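Local coordinates for teicoplanin pseudoaglycone deacetylases Orf2 (PDB 3DFM), which probably hydrolyses a linear amide bond, removing the acetyl group from the teicoplanin pseudoaglycone as a zinc-binding member of the PIG-L de-N-acetylase family, at residues Val152-Ala157 with Val182-Asp187. Numbering follows the deposited sequence.
With ZN (zinc ion), chain E.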
loop_
_atom_site.group_PDB
_atom_site.type_symbol
_atom_site.label_atom_id
_atom_site.label_comp_id
_atom_site.label_asym_id
_atom_site.label_seq_id
_atom_site.Cartn_x
_atom_site.Cartn_y
_atom_site.Cartn_z
ATOM N N VAL A 152 -10.760 8.617 4.260
ATOM C CA VAL A 152 -9.855 7.862 3.402
ATOM C C VAL A 152 -8.593 7.618 4.231
ATOM O O VAL A 152 -8.120 8.524 4.918
ATOM C CB VAL A 152 -9.482 8.659 2.115
ATOM C CG1 VAL A 152 -8.216 8.084 1.425
ATOM C CG2 VAL A 152 -10.639 8.694 1.141
ATOM N N VAL A 153 -8.047 6.407 4.159
ATOM C CA VAL A 153 -6.722 6.145 4.724
ATOM C C VAL A 153 -5.837 5.574 3.616
ATOM O O VAL A 153 -6.289 4.769 2.808
ATOM C CB VAL A 153 -6.763 5.180 5.938
ATOM C CG1 VAL A 153 -5.354 5.031 6.557
ATOM C CG2 VAL A 153 -7.729 5.686 7.005
ATOM N N THR A 154 -4.591 6.030 3.555
ATOM C CA THR A 154 -3.651 5.522 2.560
ATOM C C THR A 154 -2.230 5.539 3.161
ATOM O O THR A 154 -2.085 5.772 4.357
ATOM C CB THR A 154 -3.770 6.287 1.198
ATOM O OG1 THR A 154 -3.105 5.547 0.169
ATOM C CG2 THR A 154 -3.187 7.670 1.292
ATOM N N CYS A 155 -1.211 5.258 2.355
ATOM C CA CYS A 155 0.161 5.062 2.870
ATOM C C CYS A 155 0.933 6.367 3.022
ATOM O O CYS A 155 0.795 7.261 2.204
ATOM C CB CYS A 155 0.941 4.131 1.927
ATOM S SG CYS A 155 1.097 4.735 0.239
ATOM N N ALA A 156 1.779 6.461 4.043
ATOM C CA ALA A 156 2.659 7.612 4.201
ATOM C C ALA A 156 3.818 7.590 3.194
ATOM O O ALA A 156 4.442 8.622 2.926
ATOM C CB ALA A 156 3.181 7.681 5.644
ATOM N N ALA A 157 4.068 6.419 2.606
ATOM C CA ALA A 157 5.212 6.165 1.707
ATOM C C ALA A 157 6.549 6.271 2.452
ATOM O O ALA A 157 7.577 6.662 1.889
ATOM C CB ALA A 157 5.184 7.071 0.455
ATOM N N VAL A 182 -8.476 12.761 5.319
ATOM C CA VAL A 182 -7.524 11.722 4.947
ATOM C C VAL A 182 -6.493 11.497 6.064
ATOM O O VAL A 182 -6.078 12.439 6.739
ATOM C CB VAL A 182 -6.867 12.031 3.562
ATOM C CG1 VAL A 182 -6.058 13.322 3.602
ATOM C CG2 VAL A 182 -6.008 10.860 3.068
ATOM N N ARG A 183 -6.126 10.231 6.278
ATOM C CA ARG A 183 -5.099 9.870 7.237
ATOM C C ARG A 183 -4.072 9.008 6.501
ATOM O O ARG A 183 -4.416 8.327 5.530
ATOM C CB ARG A 183 -5.695 9.079 8.414
ATOM C CG ARG A 183 -6.608 9.880 9.336
ATOM C CD ARG A 183 -6.964 9.101 10.611
ATOM N NE ARG A 183 -5.811 8.992 11.514
ATOM C CZ ARG A 183 -5.505 9.895 12.441
ATOM N NH1 ARG A 183 -6.264 10.977 12.585
ATOM N NH2 ARG A 183 -4.437 9.733 13.213
ATOM N N LEU A 184 -2.826 9.029 6.964
ATOM C CA LEU A 184 -1.803 8.140 6.401
ATOM C C LEU A 184 -1.365 7.115 7.447
ATOM O O LEU A 184 -1.135 7.473 8.590
ATOM C CB LEU A 184 -0.591 8.921 5.870
ATOM C CG LEU A 184 -0.880 10.091 4.916
ATOM C CD1 LEU A 184 0.402 10.813 4.550
ATOM C CD2 LEU A 184 -1.627 9.656 3.660
ATOM N N TRP A 185 -1.259 5.851 7.038
ATOM C CA TRP A 185 -0.724 4.798 7.889
ATOM C C TRP A 185 0.797 4.722 7.770
ATOM O O TRP A 185 1.372 5.141 6.773
ATOM C CB TRP A 185 -1.354 3.438 7.564
ATOM C CG TRP A 185 -1.095 2.847 6.178
ATOM C CD1 TRP A 185 0.123 2.493 5.626
ATOM C CD2 TRP A 185 -2.091 2.475 5.221
ATOM N NE1 TRP A 185 -0.068 1.964 4.369
ATOM C CE2 TRP A 185 -1.420 1.932 4.102
ATOM C CE3 TRP A 185 -3.498 2.553 5.199
ATOM C CZ2 TRP A 185 -2.106 1.474 2.965
ATOM C CZ3 TRP A 185 -4.180 2.101 4.057
ATOM C CH2 TRP A 185 -3.480 1.574 2.958
ATOM N N GLU A 186 1.433 4.191 8.806
ATOM C CA GLU A 186 2.860 3.956 8.784
ATOM C C GLU A 186 3.115 2.692 7.978
ATOM O O GLU A 186 2.640 1.614 8.356
ATOM C CB GLU A 186 3.359 3.785 10.215
ATOM C CG GLU A 186 4.839 3.486 10.313
ATOM C CD GLU A 186 5.285 3.232 11.746
ATOM O OE1 GLU A 186 4.545 2.572 12.516
ATOM O OE2 GLU A 186 6.388 3.689 12.090
ATOM N N ASP A 187 3.857 2.825 6.879
ATOM C CA ASP A 187 4.127 1.694 5.968
ATOM C C ASP A 187 4.884 0.567 6.667
ATOM O O ASP A 187 5.973 0.792 7.206
ATOM C CB ASP A 187 4.939 2.145 4.748
ATOM C CG ASP A 187 4.330 3.349 4.034
ATOM O OD1 ASP A 187 3.971 3.224 2.845
ATOM O OD2 ASP A 187 4.204 4.411 4.670
HETATM ZN ZN ZN E . 6.827 3.406 14.058
HETATM O O HOH W 1 5.892 5.530 15.054
#
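Trp185 lies with one ring face over the backbone of Thr154 and Cys155. Cys155 CA makes a CH-pi contact, 3.7 Å from the centroid of the Trp185 five-membered ring and 20° off its normal. On the same face, Thr154 O lies 3.4 Å above the Trp185 ring plane, displaced toward the rim. CG of Trp185 sits between its own backbone N and carbonyl carbon (chi1 64°), which folds the indole back across the neighbouring strand. Val153 CG1 meets the ring obliquely, 3.4 Å from Trp185 CE3. A serine in place of Trp185 would probably uncover the Thr154-Cys155 backbone and leave Val153 CG1 without its aromatic neighbour. On the other face of the sheet, Thr154 and Leu184 lie side by side, with Thr154 CG2 a tight 3.5 Å from Leu184 CD2. Thr154 OG1 is hydrogen-bonded to Ile13 O on strand 9-14.

The strands are parallel neighbours in a mixed sheet, joined through helix 162-177 as a beta-alpha-beta crossover. Arg183 N donates to Val152 O, and Thr154 N to Arg183 O. Trp185 N reaches Thr154 O at 2.8 Å, with an N-H...O angle of 162°. Ala156 N to Trp185 O continues the ladder into the loop.

Past the strand ends, Asp187 turns its carboxylate to the 156-157 turn. Asp187 OD2 is 2.9 Å from Ala157 N, and Asp187 OD1 is hydrogen-bonded to His164 ND1. His164 is a zinc ligand, so Asp187 is a second-shell residue that probably orients it. The extended side chain of Glu186 leads to a different zinc ion, which Glu186 OE2 binds at 2.0 Å, together with His250.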